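Carnitinyl-CoA dehydratase (Mycobacterium avium, PDB 3R0O) probably catalyses the reversible addition of water to, or its removal from, an unsaturated or hydroxylated coenzyme A thioester, as a lyase of the crotonase family. Local coordinates at residues A16-R21 with L27-R32; E20-V25 with V198-L203. One frame throughout, in Å; residues are numbered along the deposited sequence. Where two conformers were deposited one is given.

Contact 1 of 2, residues A16-R21 with L27-R32; sequences AAVVER and LITIDR
L27 and E20 form a hydrogen-bonded pair of the antiparallel ladder: L27 N donates a hydrogen bond to E20 O at 2.9 Å and E20 N donates one to L27 O. Their side chains run side by side on one face of the sheet, where L27 CD2 rests against the carboxylate carbon CD of E20 at 3.9 Å. Next comes I28, paired with V19 without hydrogen bonds; their CG1 atoms approach to 4.4 Å on the face covered by helix 41-56. T29 restores the two-bond pattern with V18, the bond from T29 N to V18 O being nearly straight (168° at the hydrogen). With V18 CG1 anti to the carbonyl carbon (chi1 -67°), it is CG2 that meets T29 CB. I30 faces A17 across the last, non-hydrogen-bonded pair. Beyond the strand, D31 N hydrogen-bonds to A16 O at 2.8 Å, while R32 turns to A38 and D78. Strands 17-22 and 25-30 thus form a beta hairpin, 17-22 outermost in this chain's six-stranded sheet and 25-30 bonded to 62-67. Backbone bonds hold the strands together; a water hydrogen-bonded to E20 OE2, L27 O and T29 OG1 links polar groups on one face, V19 and I28 making light apolar contact on the other.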
ATOM      1  N   ALA A  16     -24.389  23.936 -14.676  1.00 30.17           N
ATOM      2  CA  ALA A  16     -23.007  23.886 -14.198  1.00 28.60           C
ATOM      3  C   ALA A  16     -22.374  22.520 -14.481  1.00 27.47           C
ATOM      4  O   ALA A  16     -21.183  22.417 -14.703  1.00 26.24           O
ATOM      5  CB  ALA A  16     -22.951  24.203 -12.734  1.00 28.34           C
ATOM      6  N   ALA A  17     -23.200  21.484 -14.461  1.00 27.17           N
ATOM      7  CA  ALA A  17     -22.802  20.135 -14.845  1.00 27.68           C
ATOM      8  C   ALA A  17     -24.019  19.473 -15.469  1.00 28.48           C
ATOM      9  O   ALA A  17     -25.142  19.720 -15.022  1.00 28.75           O
ATOM     10  CB  ALA A  17     -22.314  19.326 -13.622  1.00 26.41           C
ATOM     11  N   VAL A  18     -23.797  18.653 -16.495  1.00 28.80           N
ATOM     12  CA  VAL A  18     -24.874  17.911 -17.168  1.00 29.27           C
ATOM     13  C   VAL A  18     -24.717  16.405 -16.958  1.00 29.12           C
ATOM     14  O   VAL A  18     -23.603  15.922 -16.714  1.00 28.64           O
ATOM     15  CB  VAL A  18     -24.946  18.234 -18.688  1.00 29.60           C
ATOM     16  CG1 VAL A  18     -25.386  19.677 -18.901  1.00 30.70           C
ATOM     17  CG2 VAL A  18     -23.608  18.003 -19.362  1.00 30.07           C
ATOM     18  N   VAL A  19     -25.832  15.678 -17.038  1.00 29.14           N
ATOM     19  CA  VAL A  19     -25.839  14.229 -16.906  1.00 29.39           C
ATOM     20  C   VAL A  19     -26.505  13.655 -18.140  1.00 30.04           C
ATOM     21  O   VAL A  19     -27.447  14.224 -18.646  1.00 30.50           O
ATOM     22  CB  VAL A  19     -26.679  13.761 -15.693  1.00 29.21           C
ATOM     23  CG1 VAL A  19     -26.341  12.328 -15.340  1.00 29.65           C
ATOM     24  CG2 VAL A  19     -26.489  14.670 -14.502  1.00 28.83           C
ATOM     25  N   GLU A  20     -26.010  12.527 -18.624  1.00 30.38           N
ATOM     26  CA  GLU A  20     -26.640  11.834 -19.743  1.00 31.54           C
ATOM     27  C   GLU A  20     -26.455  10.333 -19.573  1.00 31.48           C
ATOM     28  O   GLU A  20     -25.544   9.892 -18.866  1.00 31.47           O
ATOM     29  CB  GLU A  20     -26.138  12.358 -21.110  1.00 31.84           C
ATOM     30  CG  GLU A  20     -24.690  12.043 -21.489  1.00 33.44           C
ATOM     31  CD  GLU A  20     -24.127  13.009 -22.550  1.00 35.98           C
ATOM     32  OE1 GLU A  20     -24.051  12.609 -23.734  1.00 35.49           O
ATOM     33  OE2 GLU A  20     -23.762  14.161 -22.198  1.00 35.37           O
ATOM     34  N   ARG A  21     -27.340   9.554 -20.177  1.00 32.11           N
ATOM     35  CA  ARG A  21     -27.221   8.108 -20.155  1.00 32.89           C
ATOM     36  C   ARG A  21     -26.583   7.587 -21.426  1.00 33.44           C
ATOM     37  O   ARG A  21     -26.886   8.077 -22.504  1.00 34.25           O
ATOM     38  CB  ARG A  21     -28.590   7.470 -19.963  1.00 33.44           C
ATOM     39  CG  ARG A  21     -29.128   7.627 -18.559  1.00 35.61           C
ATOM     40  CD  ARG A  21     -28.462   6.636 -17.605  1.00 37.17           C
ATOM     41  NE  ARG A  21     -28.776   5.267 -17.987  1.00 38.89           N
ATOM     42  CZ  ARG A  21     -29.890   4.626 -17.634  1.00 41.51           C
ATOM     43  NH1 ARG A  21     -30.091   3.376 -18.042  1.00 43.11           N
ATOM     44  NH2 ARG A  21     -30.808   5.226 -16.875  1.00 39.36           N
ATOM     45  N   LEU A  27     -23.121   9.369 -17.440  1.00 17.99           N
ATOM     46  CA  LEU A  27     -22.010  10.259 -17.745  1.00 18.56           C
ATOM     47  C   LEU A  27     -22.286  11.669 -17.200  1.00 18.68           C
ATOM     48  O   LEU A  27     -23.258  12.346 -17.606  1.00 19.31           O
ATOM     49  CB  LEU A  27     -21.748  10.311 -19.275  1.00 17.78           C
ATOM     50  CG  LEU A  27     -20.689  11.292 -19.816  1.00 19.18           C
ATOM     51  CD1 LEU A  27     -19.244  10.934 -19.392  1.00 16.08           C
ATOM     52  CD2 LEU A  27     -20.766  11.412 -21.349  1.00 16.43           C
ATOM     53  N   ILE A  28     -21.425  12.105 -16.296  1.00 17.84           N
ATOM     54  CA  ILE A  28     -21.528  13.427 -15.701  1.00 18.09           C
ATOM     55  C   ILE A  28     -20.407  14.268 -16.243  1.00 18.07           C
ATOM     56  O   ILE A  28     -19.262  13.844 -16.193  1.00 18.82           O
ATOM     57  CB  ILE A  28     -21.353  13.365 -14.166  1.00 17.97           C
ATOM     58  CG1 ILE A  28     -22.367  12.385 -13.558  1.00 16.12           C
ATOM     59  CG2 ILE A  28     -21.414  14.800 -13.587  1.00 17.77           C
ATOM     60  CD1 ILE A  28     -22.073  11.963 -12.128  1.00 17.87           C
ATOM     61  N   THR A  29     -20.726  15.458 -16.752  1.00 18.52           N
ATOM     62  CA  THR A  29     -19.729  16.340 -17.316  1.00 17.99           C
ATOM     63  C   THR A  29     -19.803  17.622 -16.530  1.00 18.56           C
ATOM     64  O   THR A  29     -20.850  18.299 -16.528  1.00 18.51           O
ATOM     65  CB  THR A  29     -19.997  16.630 -18.825  1.00 19.07           C
ATOM     66  OG1 THR A  29     -20.008  15.396 -19.562  1.00 18.91           O
ATOM     67  CG2 THR A  29     -18.931  17.553 -19.402  1.00 18.87           C
ATOM     68  N   ILE A  30     -18.703  17.973 -15.862  1.00 17.64           N
ATOM     69  CA  ILE A  30     -18.584  19.309 -15.293  1.00 18.20           C
ATOM     70  C   ILE A  30     -18.459  20.283 -16.448  1.00 18.85           C
ATOM     71  O   ILE A  30     -17.548  20.158 -17.262  1.00 18.59           O
ATOM     72  CB  ILE A  30     -17.388  19.452 -14.356  1.00 18.39           C
ATOM     73  CG1 ILE A  30     -17.534  18.465 -13.174  1.00 17.65           C
ATOM     74  CG2 ILE A  30     -17.267  20.924 -13.916  1.00 17.64           C
ATOM     75  CD1 ILE A  30     -16.284  18.377 -12.267  1.00 18.96           C
ATOM     76  N   ASP A  31     -19.396  21.229 -16.540  1.00 19.15           N
ATOM     77  CA  ASP A  31     -19.492  22.062 -17.731  1.00 19.96           C
ATOM     78  C   ASP A  31     -19.308  23.543 -17.454  1.00 20.55           C
ATOM     79  O   ASP A  31     -20.247  24.328 -17.597  1.00 20.78           O
ATOM     80  CB  ASP A  31     -20.826  21.811 -18.437  1.00 20.23           C
ATOM     81  CG  ASP A  31     -20.857  22.357 -19.882  1.00 22.72           C
ATOM     82  OD1 ASP A  31     -19.812  22.773 -20.457  1.00 22.43           O
ATOM     83  OD2 ASP A  31     -21.962  22.365 -20.443  1.00 24.27           O
ATOM     84  N   ARG A  32     -18.097  23.929 -17.043  1.00 20.82           N
ATOM     85  CA  ARG A  32     -17.743  25.345 -16.889  1.00 21.31           C
ATOM     86  C   ARG A  32     -16.360  25.590 -17.485  1.00 21.84           C
ATOM     87  O   ARG A  32     -15.444  25.990 -16.771  1.00 21.49           O
ATOM     88  CB  ARG A  32     -17.754  25.783 -15.419  1.00 21.64           C
ATOM     89  CG  ARG A  32     -19.084  25.617 -14.671  1.00 21.67           C
ATOM     90  CD  ARG A  32     -18.976  26.105 -13.221  1.00 20.11           C
ATOM     91  NE  ARG A  32     -18.747  27.548 -13.087  1.00 19.05           N
ATOM     92  CZ  ARG A  32     -17.809  28.108 -12.319  1.00 21.75           C
ATOM     93  NH1 ARG A  32     -16.977  27.366 -11.587  1.00 22.04           N
ATOM     94  NH2 ARG A  32     -17.692  29.425 -12.270  1.00 22.48           N
TER
HETATM   95  O   HOH W   1     -22.523  14.545 -19.555  1.00 15.21           O

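Contact 2 of 2, residues E20-V25 with V198-L203; sequences ERRGNV and VVEAAL
R22 and L203 meet where the turn at the end of the first hairpin comes up against helix 198-210. L203 CD1 lies 3.3 Å from R22 NH1, approaching the guanidinium obliquely, and the two side chains cross at about a right angle. The other methyl of L203 turns to the hairpin's second strand, with CD2 3.9 Å from V25 CG1, so the leucine fork divides between a charged group and a buried valine. From one turn earlier on the helix, in one of two deposited conformers, E200 OE2 makes a weak, doubtful salt bridge at the edge of the same guanidinium, 3.5 Å from R22 NH1. The carboxylate and guanidinium planes then lie only 20° apart. E200 starts from a backbone position that faces away from the turn and reaches it because its chain bends at CB-CG (chi2 -60°).

This is a beta hairpin docked on a helix of the crotonase fold: a type II' turn from R22 to V25 joins strands 17-22 and 25-30, with G23 at positive phi, and R22 and V25 exchange backbone hydrogen bonds across it.

Further out, E20 OE1 lies in the guanidinium plane and takes weak bonds from R22 NE and NH2, both at 3.4 Å. In that conformer of E200, R22 lies between two carboxylates in a weak salt-bridge network, which may partly offset its charge. R21 leans back over the turn, and its NE and NH1 both grip G23 O side-on, each at 3.2 Å. N24 ND2 ties the tip of the turn to E59 O, and elsewhere on the helix A202 packs on V64 and I111.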
ATOM      1  N   GLU A  20     -26.010  12.527 -18.624  1.00 30.38           N
ATOM      2  CA  GLU A  20     -26.640  11.834 -19.743  1.00 31.54           C
ATOM      3  C   GLU A  20     -26.455  10.333 -19.573  1.00 31.48           C
ATOM      4  O   GLU A  20     -25.544   9.892 -18.866  1.00 31.47           O
ATOM      5  CB  GLU A  20     -26.138  12.358 -21.110  1.00 31.84           C
ATOM      6  CG  GLU A  20     -24.690  12.043 -21.489  1.00 33.44           C
ATOM      7  CD  GLU A  20     -24.127  13.009 -22.550  1.00 35.98           C
ATOM      8  OE1 GLU A  20     -24.051  12.609 -23.734  1.00 35.49           O
ATOM      9  OE2 GLU A  20     -23.762  14.161 -22.198  1.00 35.37           O
ATOM     10  N   ARG A  21     -27.340   9.554 -20.177  1.00 32.11           N
ATOM     11  CA  ARG A  21     -27.221   8.108 -20.155  1.00 32.89           C
ATOM     12  C   ARG A  21     -26.583   7.587 -21.426  1.00 33.44           C
ATOM     13  O   ARG A  21     -26.886   8.077 -22.504  1.00 34.25           O
ATOM     14  CB  ARG A  21     -28.590   7.470 -19.963  1.00 33.44           C
ATOM     15  CG  ARG A  21     -29.128   7.627 -18.559  1.00 35.61           C
ATOM     16  CD  ARG A  21     -28.462   6.636 -17.605  1.00 37.17           C
ATOM     17  NE  ARG A  21     -28.776   5.267 -17.987  1.00 38.89           N
ATOM     18  CZ  ARG A  21     -29.890   4.626 -17.634  1.00 41.51           C
ATOM     19  NH1 ARG A  21     -30.091   3.376 -18.042  1.00 43.11           N
ATOM     20  NH2 ARG A  21     -30.808   5.226 -16.875  1.00 39.36           N
ATOM     21  N   ARG A  22     -25.674   6.619 -21.293  1.00 33.53           N
ATOM     22  CA  ARG A  22     -25.188   5.826 -22.433  1.00 33.85           C
ATOM     23  C   ARG A  22     -25.292   4.359 -22.006  1.00 33.64           C
ATOM     24  O   ARG A  22     -24.435   3.860 -21.241  1.00 32.72           O
ATOM     25  CB  ARG A  22     -23.730   6.156 -22.787  1.00 34.38           C
ATOM     26  CG  ARG A  22     -23.389   7.641 -22.951  1.00 35.95           C
ATOM     27  CD  ARG A  22     -23.647   8.145 -24.381  1.00 40.26           C
ATOM     28  NE  ARG A  22     -23.077   9.484 -24.561  1.00 42.84           N
ATOM     29  CZ  ARG A  22     -21.908   9.738 -25.154  1.00 42.98           C
ATOM     30  NH1 ARG A  22     -21.178   8.748 -25.664  1.00 43.49           N
ATOM     31  NH2 ARG A  22     -21.472  10.990 -25.245  1.00 42.88           N
ATOM     32  N   GLY A  23     -26.341   3.674 -22.463  1.00 33.21           N
ATOM     33  CA  GLY A  23     -26.618   2.302 -22.006  1.00 32.73           C
ATOM     34  C   GLY A  23     -26.835   2.305 -20.499  1.00 31.46           C
ATOM     35  O   GLY A  23     -27.593   3.120 -19.986  1.00 31.72           O
ATOM     36  N   ASN A  24     -26.149   1.416 -19.783  1.00 30.49           N
ATOM     37  CA  ASN A  24     -26.244   1.352 -18.312  1.00 29.08           C
ATOM     38  C   ASN A  24     -25.232   2.309 -17.607  1.00 27.02           C
ATOM     39  O   ASN A  24     -24.862   2.082 -16.449  1.00 26.52           O
ATOM     40  CB  ASN A  24     -26.064  -0.115 -17.822  1.00 28.90           C
ATOM     41  CG  ASN A  24     -27.255  -1.075 -18.220  1.00 31.48           C
ATOM     42  OD1 ASN A  24     -27.033  -2.115 -18.848  1.00 30.41           O
ATOM     43  ND2 ASN A  24     -28.489  -0.747 -17.795  1.00 30.27           N
ATOM     44  N   VAL A  25     -24.749   3.339 -18.316  1.00 25.28           N
ATOM     45  CA  VAL A  25     -23.748   4.273 -17.756  1.00 23.02           C
ATOM     46  C   VAL A  25     -24.289   5.697 -17.631  1.00 22.57           C
ATOM     47  O   VAL A  25     -24.911   6.233 -18.563  1.00 23.38           O
ATOM     48  CB  VAL A  25     -22.387   4.304 -18.555  1.00 23.19           C
ATOM     49  CG1 VAL A  25     -21.349   5.216 -17.862  1.00 21.74           C
ATOM     50  CG2 VAL A  25     -21.815   2.898 -18.760  1.00 21.23           C
ATOM     51  N   VAL A 198     -10.767  10.815 -24.077  1.00 20.85           N
ATOM     52  CA  VAL A 198     -10.917  10.289 -22.732  1.00 20.59           C
ATOM     53  C   VAL A 198     -12.347   9.736 -22.429  1.00 20.71           C
ATOM     54  O   VAL A 198     -12.502   8.698 -21.762  1.00 19.83           O
ATOM     55  CB  VAL A 198     -10.376  11.337 -21.705  1.00 20.44           C
ATOM     56  CG1 VAL A 198     -11.482  12.250 -21.149  1.00 19.07           C
ATOM     57  CG2 VAL A 198      -9.596  10.656 -20.626  1.00 21.90           C
ATOM     58  N   VAL A 199     -13.377  10.394 -22.960  1.00 20.46           N
ATOM     59  CA  VAL A 199     -14.753   9.948 -22.701  1.00 20.81           C
ATOM     60  C   VAL A 199     -15.040   8.602 -23.373  1.00 20.06           C
ATOM     61  O   VAL A 199     -15.606   7.721 -22.728  1.00 19.49           O
ATOM     62  CB  VAL A 199     -15.798  11.059 -23.044  1.00 21.56           C
ATOM     63  CG1 VAL A 199     -17.235  10.512 -23.080  1.00 22.08           C
ATOM     64  CG2 VAL A 199     -15.665  12.228 -22.020  1.00 22.13           C
ATOM     65  N   GLU A 200     -14.621   8.439 -24.631  1.00 19.70           N
ATOM     66  CA  GLU A 200     -14.849   7.145 -25.272  0.50 20.52           C
ATOM     67  C   GLU A 200     -14.012   6.059 -24.600  1.00 19.63           C
ATOM     68  O   GLU A 200     -14.523   4.963 -24.412  1.00 20.63           O
ATOM     69  CB  GLU A 200     -14.683   7.172 -26.809  0.50 21.10           C
ATOM     70  CG  GLU A 200     -15.722   8.059 -27.543  0.50 22.88           C
ATOM     71  CD  GLU A 200     -17.184   7.640 -27.339  0.50 24.47           C
ATOM     72  OE1 GLU A 200     -17.490   6.419 -27.352  0.50 24.74           O
ATOM     73  OE2 GLU A 200     -18.040   8.549 -27.195  0.50 24.38           O
ATOM     74  N   ALA A 201     -12.792   6.366 -24.185  1.00 19.14           N
ATOM     75  CA  ALA A 201     -11.953   5.388 -23.489  1.00 18.30           C
ATOM     76  C   ALA A 201     -12.584   5.007 -22.142  1.00 18.05           C
ATOM     77  O   ALA A 201     -12.560   3.838 -21.744  1.00 17.70           O
ATOM     78  CB  ALA A 201     -10.533   5.915 -23.326  1.00 17.41           C
ATOM     79  N   ALA A 202     -13.195   5.976 -21.474  1.00 17.79           N
ATOM     80  CA  ALA A 202     -13.824   5.705 -20.185  1.00 17.50           C
ATOM     81  C   ALA A 202     -15.068   4.867 -20.362  1.00 18.46           C
ATOM     82  O   ALA A 202     -15.325   3.956 -19.553  1.00 19.12           O
ATOM     83  CB  ALA A 202     -14.147   7.007 -19.432  1.00 16.87           C
ATOM     84  N   LEU A 203     -15.862   5.181 -21.393  1.00 18.72           N
ATOM     85  CA  LEU A 203     -17.023   4.363 -21.689  1.00 19.22           C
ATOM     86  C   LEU A 203     -16.614   2.950 -22.040  1.00 18.93           C
ATOM     87  O   LEU A 203     -17.269   2.018 -21.601  1.00 19.55           O
ATOM     88  CB  LEU A 203     -17.941   4.970 -22.761  1.00 19.69           C
ATOM     89  CG  LEU A 203     -18.593   6.309 -22.384  1.00 20.68           C
ATOM     90  CD1 LEU A 203     -19.262   6.932 -23.630  1.00 20.80           C
ATOM     91  CD2 LEU A 203     -19.606   6.122 -21.244  1.00 21.03           C
TER

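Starting near the N terminus, the chain runs through strand 17-22, turns, and comes back as strand 25-30, so contact 1 closes a short hairpin within a few residues. Contact 2 starts from the end of that first strand and its turn but closes a loop of more than 170 residues, which takes in most of the crotonase core before helix 198-210 arrives. The two share E20 and R21, and their ranges overlap rather than lie one within the other. L27 links them directly: its CD2 touches R22 NH2 and V199 CG1, both at 4.0 Å. Together they join the outer edge of the six-stranded sheet to a helix far along the chain.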